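Local coordinates for glucosamine 6-phosphate N-acetyltransferase (Arabidopsis thaliana, PDB 3T90), which catalyses transfer of the acetyl group of acetyl-CoA to D-glucosamine 6-phosphate, giving N-acetyl-D-glucosamine 6-phosphate on the route to UDP-GlcNAc, and works as a homodimer, at residues M71-F76 with A83-D88; V52-E57 with V105-D110; K17-L22 with A65-V70; L10-K15 with R40-R45; E3-R8 with I56-S61. All blocks are in the same frame, centred on the assembly; numbering follows the deposited sequence.

Contact 1 of 5, residues M71-F76 with A83-D88; sequences MIEKKF and AGHIED
M71 and E73 pair with H85 and A83 through two rings of backbone hydrogen bonds, with I72 and G84 forming the non-hydrogen-bonded pair between them. M71 N donates to H85 O at 3.0 Å and H85 N returns a bond to M71 O, while E73 N reaches A83 O at 2.8 Å and A83 N reaches E73 O. I72 CA adds a CA-H...O contact to A83 O. These bonds join neighbouring antiparallel strands, 63-74 and 82-91, in the central sheet of the GNAT fold; by similarity, K75 and F76 at one end and E87 and D88 at the other belong to the substrate-binding site.

The polar side chains meet on the face carrying M71, E73, A83 and H85. H85 NE2 donates to E73 OE2 at 2.7 Å, with the oxygen close to the ring plane and approached on its anti side. E73 CG stands anti to the backbone N (chi1 -179°), and the extended chain beyond it carries the carboxylate to the imidazole edge. E73 OE1 makes a salt bridge with K75 NZ at 2.8 Å, and a weak second bond runs from K75 NZ to E73 OE2. This carboxylate thus links a histidine to a lysine. K75 NZ also forms salt bridges with E87 and D88 of the second subunit.

Apolar contact is slight: K75 CE lies 3.9 Å from A83 CB.

Contact 2 of 5, residues V52-E57 with V105-D110; sequences VICVIE and VEFLMD
The F107 ring receives the sulfur of C54 over one face and a methyl group of V52 at its edge. C54 SG, displaced from the centre toward the rim, lies 4.0 Å from the F107 ring centroid, 23° off the normal: a cysteine sulfur-aromatic contact. V52 CG1 lies near the ring plane, 3.9 Å from F107 CE2, and the two side chains cross at about a right angle.

The cysteine also touches the ring through its methylene, with C54 CB 3.6 Å from F107 CD2. C54 SG is anti to the backbone N (chi1 172°), which places the sulfur over the CG-CD2 side of the ring face, with CB beside CD2. L108 supplies the second helix side chain. Its CD2 methyl approaches both strand residues, lying 4.0 Å from C54 CB and 4.1 Å from V52 CG1, and the L108 and V52 side chains slide past each other in opposite directions. The interface is apolar throughout, without a hydrogen bond between the two segments.

I7 of strand 5-9 packs on both C54 and F107, and V70 of strand 63-74 packs on L108, extending the apolar layer across neighbouring strands. The strand and helix axes approach to 8.9 Å, with their directions 150° apart. Such packing of helix 100-114, which follows the strand 82-91, against the central mixed sheet is characteristic of the alpha/beta GNAT fold.

Contact 3 of 5, residues K17-L22 with A65-V70; sequences KGFIEL and AATGSV
L22 and F19 from helix 19-23 meet strand 63-74 around T67, and L22 makes the closer-knit half of the contact. Its CD2 methyl rests on the strand backbone, 3.7 Å from A66 N and 3.9 Å from A65 C, and also touches the T67 methyl, with L22 CD2 3.8 Å from T67 CG2. One leucine branch therefore covers a peptide link and a threonine methyl together. L22 CG stands anti to the backbone N (chi1 168°), on a side chain that leaves the helix toward the strand.

F19 makes a slighter contact, through its ring edge alone. F19 CE1 lies 3.5 Å from T67 OG1, which sits near the ring plane, and the two side chains cross at about a right angle. The hydroxyl has its polar partner elsewhere, in a hydrogen bond with C54 O of strand 51-58, consistent with its being held beside the ring. F19 also meets F76 of the second subunit edge-to-face. E21 faces solvent and I20 packs on that F76; neither touches segment 65-70.

G18 occupies the N-cap position, and L22 N bonds back to G18 O at 2.9 Å in the first helical turn. A65 and A66 both face I56 in a classic beta bulge on strand 63-74. V90 of strand 82-91 packs on L22 and T67, V55 of strand 51-58 on F19 and T67, and L100 of helix 100-114 on both alanines.

Contact 4 of 5, residues L10-K15 with R40-R45; sequences LEISDK and RFEEIR
F41 extends toward I12 and L10 with its CG anti to the backbone N (chi1 -179°), and I12 CG1 is likewise anti to its own N (chi1 -158°). The pair joins the last turns of helix 34-45 to the loop with a 3-10 turn that follows strand 5-9 in this acetyltransferase fold. I12 CB lies over the ring, 4.2 Å from the F41 centroid and 14° off the normal, a CH-pi contact. I12 CD1 continues to F41 CD2 at 4.0 Å. L10 works from another direction: its CD2 is 3.8 Å from F41 CD1, while its carbonyl oxygen sits at the ring edge, 3.6 Å from F41 CE1.

Within the loop, E11 N donates to D14 OD2 from above the carboxylate plane, bracing the turn that carries I12. On the helix, the R45 guanidinium turns its face to the edge of the F41 ring, with F41 CE2 3.6 Å above its plane and over its centre.

Contact 5 of 5, residues E3-R8 with I56-S61; sequences ETFKIR and IEEETS
K6 and E57 form the hydrogen-bonded pair: K6 N donates to E57 O at 2.9 Å and E57 N to K6 O. F5 with E58 and I7 with I56 are the non-hydrogen-bonded pairs on either side. Beyond them, E59 N reaches T4 O at 2.9 Å.

On the face of F5, I7, I56 and E58, F5 CB touches I56 CG2 at 3.6 Å, and E58 CG lies 3.4 Å from F5 CE1, oblique to the ring. On the other face, R8 NH2 makes a salt bridge with E57 OE1 at 2.8 Å, the oxygen accepting with its anti lone pair; guanidinium and carboxylate planes stand 86° apart. A water links R8 NE and, weakly, E57 OE1. R8 NH2 is also held by D14, its stronger partner, and E57 OE1 by K17.

The E58 carboxylate gathers the turn: OE2 accepts from T4 N, T60 N and T60 OG1, OE1 from S61 N and OG. The backbone pairs form an antiparallel ladder that sets strand 5-9 at the GNAT sheet border within this chain.

Overall arrangement
Strands 51-58 and 63-74 tie most of the set together. Contacts 2 and 5 share I56 and E57, centres 13 Å apart; contact 3 joins both through the bond from A65 N to I56 O, 2.7 Å. Contacts 1 and 3 lie along the same strand, linked by a probable backbone hydrogen bond from S69 N to E87 O. Contact 4 touches contact 5 through the salt bridge of D14 OD1 with R8 NH2, and contacts 2 and 3 through L10. Contacts 1 to 4 reach the second subunit; contact 5 does not. Contact 1 holds substrate-site residues, and F5 lies about 4 Å, between side chains, from K98 of the acetyl-CoA site, both sites by similarity.

Contact 1 of 5, residues M71-F76 with A83-D88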
# COMPACT_ATOMS: atom_id res chain seq x y z
N MET A 71 5.62 -0.06 -3.74
CA MET A 71 6.04 -0.43 -2.43
C MET A 71 5.59 -1.83 -2.18
O MET A 71 4.36 -2.12 -2.34
CB MET A 71 5.48 0.54 -1.39
CG MET A 71 6.05 0.13 -0.07
SD MET A 71 5.62 1.36 1.19
CE MET A 71 4.14 1.02 1.42
N ILE A 72 6.55 -2.71 -1.81
CA ILE A 72 6.24 -4.12 -1.59
C ILE A 72 5.94 -4.32 -0.13
O ILE A 72 6.70 -3.92 0.80
CB ILE A 72 7.40 -5.02 -2.11
CG1 ILE A 72 7.44 -4.91 -3.63
CG2 ILE A 72 7.10 -6.50 -1.85
CD1 ILE A 72 8.65 -5.74 -4.30
N GLU A 73 4.76 -4.92 0.09
CA GLU A 73 4.22 -5.20 1.45
C GLU A 73 4.40 -6.70 1.74
O GLU A 73 3.84 -7.51 0.99
CB GLU A 73 2.75 -4.91 1.44
CG GLU A 73 2.13 -5.19 2.88
CD GLU A 73 0.65 -5.36 2.80
OE1 GLU A 73 0.00 -5.84 3.76
OE2 GLU A 73 -0.00 -5.10 1.77
N LYS A 74 5.11 -7.02 2.80
CA LYS A 74 5.17 -8.43 3.25
C LYS A 74 3.97 -8.75 4.11
O LYS A 74 3.62 -7.98 5.00
CB LYS A 74 6.42 -8.63 4.05
CG LYS A 74 7.70 -8.47 3.16
CD LYS A 74 8.96 -8.69 3.97
CE LYS A 74 10.13 -8.44 3.02
NZ LYS A 74 10.52 -6.97 3.08
N LYS A 75 3.37 -9.92 3.87
CA LYS A 75 2.17 -10.37 4.59
C LYS A 75 2.37 -11.70 5.23
O LYS A 75 3.44 -12.35 4.96
CB LYS A 75 1.01 -10.49 3.58
CG LYS A 75 0.62 -9.17 2.92
CD LYS A 75 -0.59 -9.44 2.05
CE LYS A 75 -1.22 -8.21 1.39
NZ LYS A 75 -1.92 -7.34 2.42
N PHE A 76 1.41 -12.18 6.03
CA PHE A 76 1.40 -13.57 6.48
C PHE A 76 0.55 -14.44 5.59
O PHE A 76 0.86 -15.61 5.37
CB PHE A 76 0.88 -13.69 7.95
CG PHE A 76 1.84 -13.16 8.98
CD1 PHE A 76 2.82 -13.99 9.53
CD2 PHE A 76 1.76 -11.88 9.41
CE1 PHE A 76 3.71 -13.48 10.45
CE2 PHE A 76 2.66 -11.39 10.34
CZ PHE A 76 3.61 -12.21 10.87
N ALA A 83 2.89 -8.43 -1.64
CA ALA A 83 2.05 -7.72 -2.60
C ALA A 83 2.68 -6.40 -2.97
O ALA A 83 3.06 -5.62 -2.05
CB ALA A 83 0.65 -7.44 -1.97
N GLY A 84 2.61 -6.05 -4.24
CA GLY A 84 3.13 -4.74 -4.71
C GLY A 84 2.00 -3.73 -4.72
O GLY A 84 0.93 -4.01 -5.23
N HIS A 85 2.24 -2.55 -4.15
CA HIS A 85 1.27 -1.42 -4.18
C HIS A 85 1.81 -0.35 -5.12
O HIS A 85 2.81 0.33 -4.78
CB HIS A 85 1.18 -0.82 -2.77
CG HIS A 85 0.66 -1.78 -1.73
ND1 HIS A 85 -0.68 -1.84 -1.44
CD2 HIS A 85 1.25 -2.79 -1.06
CE1 HIS A 85 -0.89 -2.80 -0.54
NE2 HIS A 85 0.26 -3.40 -0.28
N ILE A 86 1.27 -0.24 -6.33
CA ILE A 86 1.74 0.77 -7.32
C ILE A 86 0.99 2.06 -6.93
O ILE A 86 -0.23 2.11 -6.63
CB ILE A 86 1.40 0.36 -8.72
CG1 ILE A 86 2.39 -0.71 -9.18
CG2 ILE A 86 1.41 1.54 -9.67
CD1 ILE A 86 2.08 -1.38 -10.50
N GLU A 87 1.80 3.11 -6.86
CA GLU A 87 1.39 4.47 -6.38
C GLU A 87 1.96 5.57 -7.26
O GLU A 87 2.97 5.37 -7.96
CB GLU A 87 1.93 4.73 -4.96
CG GLU A 87 1.25 3.80 -3.94
CD GLU A 87 -0.11 4.28 -3.55
OE1 GLU A 87 -0.41 5.53 -3.56
OE2 GLU A 87 -0.98 3.43 -3.18
N ASP A 88 1.34 6.75 -7.22
CA ASP A 88 1.97 7.98 -7.71
C ASP A 88 2.37 7.90 -9.17
O ASP A 88 3.47 8.30 -9.59
CB ASP A 88 3.14 8.39 -6.78
CG ASP A 88 2.73 8.66 -5.32
OD1 ASP A 88 1.48 8.70 -5.07
OD2 ASP A 88 3.63 8.79 -4.52

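Contact 2 of 5, residues V52-E57 with V105-D110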
# COMPACT_ATOMS: atom_id res chain seq x y z
N VAL A 52 10.59 0.91 -5.08
CA VAL A 52 11.17 1.31 -6.41
C VAL A 52 10.35 2.50 -7.00
O VAL A 52 9.13 2.52 -6.90
CB VAL A 52 11.12 0.19 -7.58
CG1 VAL A 52 11.31 0.82 -9.02
CG2 VAL A 52 12.05 -0.97 -7.34
N ILE A 53 11.04 3.56 -7.40
CA ILE A 53 10.42 4.60 -8.14
C ILE A 53 10.95 4.60 -9.57
O ILE A 53 12.19 4.72 -9.75
CB ILE A 53 10.65 5.97 -7.51
CG1 ILE A 53 10.16 5.92 -6.04
CG2 ILE A 53 9.95 7.07 -8.38
CD1 ILE A 53 10.28 7.24 -5.32
N CYS A 54 10.08 4.46 -10.58
CA CYS A 54 10.47 4.46 -11.99
C CYS A 54 10.23 5.89 -12.50
O CYS A 54 9.21 6.53 -12.17
CB CYS A 54 9.49 3.49 -12.72
SG CYS A 54 9.65 3.51 -14.50
N VAL A 55 11.17 6.37 -13.32
CA VAL A 55 10.97 7.60 -14.10
C VAL A 55 11.29 7.39 -15.55
O VAL A 55 12.15 6.53 -15.89
CB VAL A 55 11.84 8.78 -13.56
CG1 VAL A 55 11.42 9.21 -12.16
CG2 VAL A 55 13.34 8.56 -13.70
N ILE A 56 10.63 8.17 -16.39
CA ILE A 56 11.00 8.23 -17.77
C ILE A 56 11.42 9.66 -18.02
O ILE A 56 10.62 10.59 -17.82
CB ILE A 56 9.87 7.87 -18.72
CG1 ILE A 56 9.44 6.47 -18.43
CG2 ILE A 56 10.28 8.07 -20.21
CD1 ILE A 56 8.18 6.00 -19.32
N GLU A 57 12.67 9.84 -18.51
CA GLU A 57 13.17 11.14 -18.86
C GLU A 57 13.01 11.39 -20.34
O GLU A 57 13.33 10.48 -21.11
CB GLU A 57 14.67 11.28 -18.45
CG GLU A 57 15.23 12.67 -18.71
CD GLU A 57 16.71 12.85 -18.29
OE1 GLU A 57 17.16 12.24 -17.31
OE2 GLU A 57 17.43 13.65 -18.98
N VAL A 105 3.95 1.38 -15.82
CA VAL A 105 3.27 0.34 -15.06
C VAL A 105 3.90 -1.01 -15.31
O VAL A 105 4.04 -1.83 -14.38
CB VAL A 105 1.77 0.34 -15.43
CG1 VAL A 105 1.04 -0.87 -14.89
CG2 VAL A 105 1.13 1.62 -14.95
N GLU A 106 4.26 -1.27 -16.59
CA GLU A 106 4.87 -2.55 -16.86
C GLU A 106 6.21 -2.70 -16.19
O GLU A 106 6.55 -3.79 -15.73
CB GLU A 106 5.03 -2.77 -18.36
CG GLU A 106 3.66 -3.05 -19.01
CD GLU A 106 3.75 -3.11 -20.53
OE1 GLU A 106 4.70 -2.55 -21.10
OE2 GLU A 106 2.86 -3.70 -21.16
N PHE A 107 7.01 -1.62 -16.13
CA PHE A 107 8.29 -1.71 -15.42
C PHE A 107 8.08 -2.13 -13.93
O PHE A 107 8.81 -2.97 -13.40
CB PHE A 107 8.98 -0.34 -15.55
CG PHE A 107 10.33 -0.21 -14.88
CD1 PHE A 107 11.49 -0.18 -15.66
CD2 PHE A 107 10.43 0.05 -13.49
CE1 PHE A 107 12.72 0.06 -15.06
CE2 PHE A 107 11.69 0.27 -12.87
CZ PHE A 107 12.84 0.31 -13.62
N LEU A 108 7.09 -1.47 -13.28
CA LEU A 108 6.84 -1.83 -11.90
C LEU A 108 6.24 -3.21 -11.74
O LEU A 108 6.61 -3.87 -10.75
CB LEU A 108 5.88 -0.77 -11.35
CG LEU A 108 6.38 0.69 -11.43
CD1 LEU A 108 5.26 1.70 -11.12
CD2 LEU A 108 7.51 0.91 -10.42
N MET A 109 5.40 -3.64 -12.67
CA MET A 109 4.88 -5.03 -12.57
C MET A 109 6.01 -6.01 -12.78
O MET A 109 6.12 -7.00 -12.03
CB MET A 109 3.84 -5.23 -13.65
CG MET A 109 2.56 -4.51 -13.36
SD MET A 109 1.48 -4.76 -14.84
CE MET A 109 0.04 -4.27 -13.96
N ASP A 110 6.89 -5.70 -13.71
CA ASP A 110 8.03 -6.62 -13.95
C ASP A 110 8.90 -6.75 -12.70
O ASP A 110 9.33 -7.82 -12.26
CB ASP A 110 8.93 -6.07 -15.11
CG ASP A 110 8.31 -6.19 -16.49
OD1 ASP A 110 7.34 -6.94 -16.70
OD2 ASP A 110 8.83 -5.43 -17.36

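Contact 3 of 5, residues K17-L22 with A65-V70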
# COMPACT_ATOMS: atom_id res chain seq x y z
N LYS A 17 15.34 17.96 -12.43
CA LYS A 17 14.78 17.59 -13.71
C LYS A 17 13.26 17.60 -13.69
O LYS A 17 12.62 16.90 -14.47
CB LYS A 17 15.33 16.20 -14.10
CG LYS A 17 16.84 16.18 -14.43
CD LYS A 17 17.26 14.79 -15.00
CE LYS A 17 18.72 14.93 -15.31
NZ LYS A 17 19.20 13.60 -15.75
N GLY A 18 12.67 18.37 -12.81
CA GLY A 18 11.21 18.53 -12.84
C GLY A 18 10.41 17.36 -12.29
O GLY A 18 9.19 17.26 -12.62
N PHE A 19 11.07 16.55 -11.47
CA PHE A 19 10.33 15.42 -10.78
C PHE A 19 9.19 15.89 -9.87
O PHE A 19 8.05 15.42 -10.02
CB PHE A 19 11.35 14.54 -10.07
CG PHE A 19 10.71 13.41 -9.31
CD1 PHE A 19 10.09 12.34 -9.98
CD2 PHE A 19 10.71 13.44 -7.95
CE1 PHE A 19 9.55 11.30 -9.23
CE2 PHE A 19 10.15 12.40 -7.20
CZ PHE A 19 9.56 11.35 -7.88
N ILE A 20 9.45 16.80 -8.95
CA ILE A 20 8.42 17.24 -8.04
C ILE A 20 7.35 18.03 -8.83
O ILE A 20 6.14 17.80 -8.64
CB ILE A 20 9.04 18.13 -6.93
CG1 ILE A 20 10.09 17.29 -6.15
CG2 ILE A 20 7.93 18.74 -5.98
CD1 ILE A 20 9.40 16.09 -5.39
N GLU A 21 7.79 18.83 -9.81
CA GLU A 21 6.82 19.53 -10.68
C GLU A 21 5.87 18.55 -11.38
O GLU A 21 4.66 18.85 -11.44
CB GLU A 21 7.56 20.40 -11.68
CG GLU A 21 8.36 21.54 -10.97
CD GLU A 21 9.82 21.15 -10.83
OE1 GLU A 21 10.19 20.06 -10.28
OE2 GLU A 21 10.69 21.95 -11.33
N LEU A 22 6.36 17.41 -11.85
CA LEU A 22 5.50 16.44 -12.53
C LEU A 22 4.54 15.83 -11.51
O LEU A 22 3.34 15.65 -11.85
CB LEU A 22 6.40 15.38 -13.14
CG LEU A 22 5.64 14.16 -13.63
CD1 LEU A 22 4.59 14.54 -14.74
CD2 LEU A 22 6.61 13.05 -14.12
N ALA A 65 9.31 13.00 -17.74
CA ALA A 65 8.06 12.95 -18.47
C ALA A 65 6.96 12.06 -17.86
O ALA A 65 5.80 12.22 -18.11
CB ALA A 65 8.37 12.43 -19.92
N ALA A 66 7.37 11.05 -17.13
CA ALA A 66 6.42 10.14 -16.46
C ALA A 66 7.09 9.49 -15.28
O ALA A 66 8.32 9.44 -15.17
CB ALA A 66 5.95 9.03 -17.48
N THR A 67 6.29 9.04 -14.32
CA THR A 67 6.78 8.43 -13.10
C THR A 67 5.72 7.49 -12.51
O THR A 67 4.52 7.63 -12.79
CB THR A 67 7.21 9.47 -12.07
OG1 THR A 67 7.87 8.80 -10.97
CG2 THR A 67 6.06 10.33 -11.53
N GLY A 68 6.21 6.56 -11.68
CA GLY A 68 5.30 5.70 -10.91
C GLY A 68 6.17 4.97 -9.93
O GLY A 68 7.36 4.74 -10.13
N SER A 69 5.56 4.57 -8.82
CA SER A 69 6.26 3.95 -7.70
C SER A 69 5.67 2.60 -7.34
O SER A 69 4.48 2.35 -7.62
CB SER A 69 6.13 4.84 -6.46
OG SER A 69 6.59 6.16 -6.73
N VAL A 70 6.46 1.73 -6.72
CA VAL A 70 5.81 0.56 -6.06
C VAL A 70 6.45 0.25 -4.72
O VAL A 70 7.66 0.30 -4.58
CB VAL A 70 5.84 -0.67 -7.07
CG1 VAL A 70 7.30 -1.19 -7.33
CG2 VAL A 70 4.93 -1.79 -6.50

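Contact 4 of 5, residues L10-K15 with R40-R45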
# COMPACT_ATOMS: atom_id res chain seq x y z
N LEU A 10 14.43 6.48 -10.32
CA LEU A 10 14.72 7.80 -9.79
C LEU A 10 16.16 7.89 -9.27
O LEU A 10 16.66 6.99 -8.58
CB LEU A 10 13.73 8.08 -8.67
CG LEU A 10 13.78 9.48 -8.03
CD1 LEU A 10 13.16 10.55 -9.06
CD2 LEU A 10 13.06 9.45 -6.70
N GLU A 11 16.83 9.03 -9.57
CA GLU A 11 18.15 9.29 -9.07
C GLU A 11 18.19 10.57 -8.28
O GLU A 11 17.28 11.45 -8.44
CB GLU A 11 19.15 9.35 -10.26
CG GLU A 11 19.23 8.02 -11.03
CD GLU A 11 19.88 6.89 -10.19
OE1 GLU A 11 20.85 7.20 -9.48
OE2 GLU A 11 19.41 5.71 -10.14
N ILE A 12 19.24 10.76 -7.47
CA ILE A 12 19.23 11.95 -6.56
C ILE A 12 19.28 13.26 -7.35
O ILE A 12 18.67 14.26 -6.93
CB ILE A 12 20.30 11.81 -5.47
CG1 ILE A 12 19.92 12.72 -4.24
CG2 ILE A 12 21.66 12.07 -6.03
CD1 ILE A 12 20.59 12.30 -2.85
N SER A 13 19.83 13.23 -8.56
CA SER A 13 19.89 14.43 -9.41
C SER A 13 18.59 14.79 -10.02
O SER A 13 18.51 15.83 -10.69
CB SER A 13 20.98 14.27 -10.46
OG SER A 13 20.86 13.03 -11.07
N ASP A 14 17.57 13.90 -9.95
CA ASP A 14 16.31 14.22 -10.56
C ASP A 14 15.57 15.38 -9.88
O ASP A 14 14.60 15.85 -10.52
CB ASP A 14 15.38 12.98 -10.62
CG ASP A 14 15.86 11.99 -11.69
OD1 ASP A 14 16.45 12.41 -12.69
OD2 ASP A 14 15.64 10.78 -11.56
N LYS A 15 16.05 15.82 -8.72
CA LYS A 15 15.47 17.04 -8.15
C LYS A 15 15.66 18.25 -9.09
O LYS A 15 14.84 19.17 -9.02
CB LYS A 15 16.03 17.29 -6.75
CG LYS A 15 17.46 17.55 -6.67
CD LYS A 15 17.86 17.78 -5.17
CE LYS A 15 19.30 17.67 -4.95
NZ LYS A 15 19.78 16.24 -5.05
N ARG A 40 14.24 12.47 1.87
CA ARG A 40 13.21 11.46 1.58
C ARG A 40 13.72 10.49 0.53
O ARG A 40 13.43 9.29 0.61
CB ARG A 40 11.95 12.24 1.12
CG ARG A 40 10.71 11.30 0.65
CD ARG A 40 10.39 10.14 1.59
NE ARG A 40 10.35 10.55 3.00
CZ ARG A 40 9.23 10.91 3.60
NH1 ARG A 40 8.05 11.04 2.93
NH2 ARG A 40 9.27 11.08 4.90
N PHE A 41 14.56 10.94 -0.42
CA PHE A 41 15.21 10.00 -1.37
C PHE A 41 16.01 8.97 -0.61
O PHE A 41 15.90 7.76 -0.89
CB PHE A 41 16.13 10.81 -2.32
CG PHE A 41 16.83 9.93 -3.36
CD1 PHE A 41 16.22 9.71 -4.60
CD2 PHE A 41 18.01 9.26 -3.10
CE1 PHE A 41 16.74 8.86 -5.51
CE2 PHE A 41 18.59 8.40 -4.07
CZ PHE A 41 17.93 8.21 -5.27
N GLU A 42 16.79 9.38 0.40
CA GLU A 42 17.59 8.35 1.07
C GLU A 42 16.73 7.45 1.95
O GLU A 42 17.09 6.20 2.05
CB GLU A 42 18.78 8.99 1.80
CG GLU A 42 19.79 9.62 0.86
CD GLU A 42 20.57 8.63 -0.01
OE1 GLU A 42 20.70 7.44 0.35
OE2 GLU A 42 21.09 9.05 -1.03
N GLU A 43 15.65 7.96 2.53
CA GLU A 43 14.75 7.11 3.35
C GLU A 43 14.09 6.08 2.48
O GLU A 43 13.95 4.96 2.95
CB GLU A 43 13.60 7.85 3.95
CG GLU A 43 14.03 8.78 5.08
CD GLU A 43 12.86 9.48 5.69
OE1 GLU A 43 12.21 10.26 5.02
OE2 GLU A 43 12.57 9.27 6.89
N ILE A 44 13.73 6.41 1.23
CA ILE A 44 13.13 5.41 0.32
C ILE A 44 14.19 4.48 -0.20
O ILE A 44 13.95 3.25 -0.27
CB ILE A 44 12.35 6.14 -0.80
CG1 ILE A 44 11.06 6.75 -0.21
CG2 ILE A 44 11.98 5.09 -1.97
CD1 ILE A 44 10.36 7.72 -1.20
N ARG A 45 15.40 4.98 -0.51
CA ARG A 45 16.49 4.14 -1.03
C ARG A 45 16.82 3.04 0.02
O ARG A 45 17.27 1.92 -0.37
CB ARG A 45 17.79 4.98 -1.22
CG ARG A 45 19.04 4.09 -1.54
CD ARG A 45 20.40 4.90 -1.57
NE ARG A 45 20.83 5.15 -2.96
CZ ARG A 45 21.45 6.26 -3.38
NH1 ARG A 45 21.76 7.26 -2.54
NH2 ARG A 45 21.75 6.39 -4.69

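Contact 5 of 5, residues E3-R8 with I56-S61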
# COMPACT_ATOMS: atom_id res chain seq x y z
N GLU A 3 11.50 14.12 -29.87
CA GLU A 3 11.49 13.59 -28.48
C GLU A 3 11.88 12.12 -28.38
O GLU A 3 11.40 11.30 -29.16
CB GLU A 3 10.12 13.82 -27.89
CG GLU A 3 9.84 15.29 -27.78
CD GLU A 3 8.37 15.63 -27.75
OE1 GLU A 3 7.52 14.71 -27.92
OE2 GLU A 3 8.08 16.83 -27.55
N THR A 4 12.68 11.79 -27.36
CA THR A 4 13.26 10.50 -27.10
C THR A 4 13.12 10.27 -25.59
O THR A 4 13.28 11.22 -24.85
CB THR A 4 14.75 10.54 -27.47
OG1 THR A 4 14.83 11.08 -28.80
CG2 THR A 4 15.37 9.14 -27.46
N PHE A 5 12.82 9.04 -25.21
CA PHE A 5 12.43 8.69 -23.81
C PHE A 5 13.32 7.60 -23.27
O PHE A 5 13.56 6.56 -23.93
CB PHE A 5 10.94 8.29 -23.76
CG PHE A 5 10.03 9.39 -24.21
CD1 PHE A 5 9.68 10.46 -23.36
CD2 PHE A 5 9.52 9.44 -25.56
CE1 PHE A 5 8.89 11.51 -23.75
CE2 PHE A 5 8.73 10.51 -25.96
CZ PHE A 5 8.37 11.55 -25.08
N LYS A 6 13.84 7.82 -22.06
CA LYS A 6 14.66 6.84 -21.38
C LYS A 6 14.00 6.42 -20.05
O LYS A 6 13.77 7.30 -19.16
CB LYS A 6 16.11 7.32 -21.19
CG LYS A 6 17.01 7.29 -22.50
CD LYS A 6 18.49 7.75 -22.21
CE LYS A 6 19.46 6.60 -21.69
NZ LYS A 6 20.80 7.05 -21.05
N ILE A 7 13.73 5.12 -19.92
CA ILE A 7 13.13 4.60 -18.69
C ILE A 7 14.23 4.10 -17.73
O ILE A 7 15.19 3.46 -18.16
CB ILE A 7 12.03 3.52 -18.96
CG1 ILE A 7 11.33 3.15 -17.67
CG2 ILE A 7 12.62 2.26 -19.58
CD1 ILE A 7 10.01 2.43 -17.93
N ARG A 8 14.10 4.42 -16.43
CA ARG A 8 15.12 4.08 -15.41
C ARG A 8 14.54 4.30 -13.99
O ARG A 8 13.34 4.55 -13.84
CB ARG A 8 16.36 5.01 -15.61
CG ARG A 8 15.99 6.52 -15.59
CD ARG A 8 17.32 7.39 -15.65
NE ARG A 8 17.01 8.77 -15.81
CZ ARG A 8 16.79 9.55 -14.72
NH1 ARG A 8 16.69 8.99 -13.49
NH2 ARG A 8 16.56 10.84 -14.93
N ILE A 56 10.63 8.17 -16.39
CA ILE A 56 11.00 8.23 -17.77
C ILE A 56 11.42 9.66 -18.02
O ILE A 56 10.62 10.59 -17.82
CB ILE A 56 9.87 7.87 -18.72
CG1 ILE A 56 9.44 6.47 -18.43
CG2 ILE A 56 10.28 8.07 -20.21
CD1 ILE A 56 8.18 6.00 -19.32
N GLU A 57 12.67 9.84 -18.51
CA GLU A 57 13.17 11.14 -18.86
C GLU A 57 13.01 11.39 -20.34
O GLU A 57 13.33 10.48 -21.11
CB GLU A 57 14.67 11.28 -18.45
CG GLU A 57 15.23 12.67 -18.71
CD GLU A 57 16.71 12.85 -18.29
OE1 GLU A 57 17.16 12.24 -17.31
OE2 GLU A 57 17.43 13.65 -18.98
N GLU A 58 12.54 12.59 -20.68
CA GLU A 58 12.57 12.98 -22.14
C GLU A 58 13.91 13.72 -22.31
O GLU A 58 14.20 14.75 -21.68
CB GLU A 58 11.38 13.83 -22.50
CG GLU A 58 11.19 13.96 -24.03
CD GLU A 58 12.19 14.98 -24.62
OE1 GLU A 58 12.24 16.13 -24.11
OE2 GLU A 58 12.90 14.54 -25.58
N GLU A 59 14.67 13.16 -23.23
CA GLU A 59 16.08 13.49 -23.41
C GLU A 59 16.36 14.91 -23.91
O GLU A 59 17.25 15.56 -23.39
CB GLU A 59 16.70 12.44 -24.35
CG GLU A 59 16.91 11.09 -23.67
CD GLU A 59 17.95 10.26 -24.42
OE1 GLU A 59 19.04 10.82 -24.74
OE2 GLU A 59 17.68 9.06 -24.69
N THR A 60 15.58 15.39 -24.87
CA THR A 60 15.83 16.70 -25.44
C THR A 60 15.65 17.82 -24.43
O THR A 60 16.48 18.75 -24.37
CB THR A 60 15.09 16.94 -26.83
OG1 THR A 60 13.68 17.13 -26.61
CG2 THR A 60 15.27 15.76 -27.76
N SER A 61 14.59 17.74 -23.61
CA SER A 61 14.29 18.70 -22.59
C SER A 61 15.09 18.38 -21.32
O SER A 61 15.41 19.23 -20.55
CB SER A 61 12.78 18.70 -22.31
OG SER A 61 12.41 17.47 -21.72
O HOH W 1 17.89 9.29 -18.47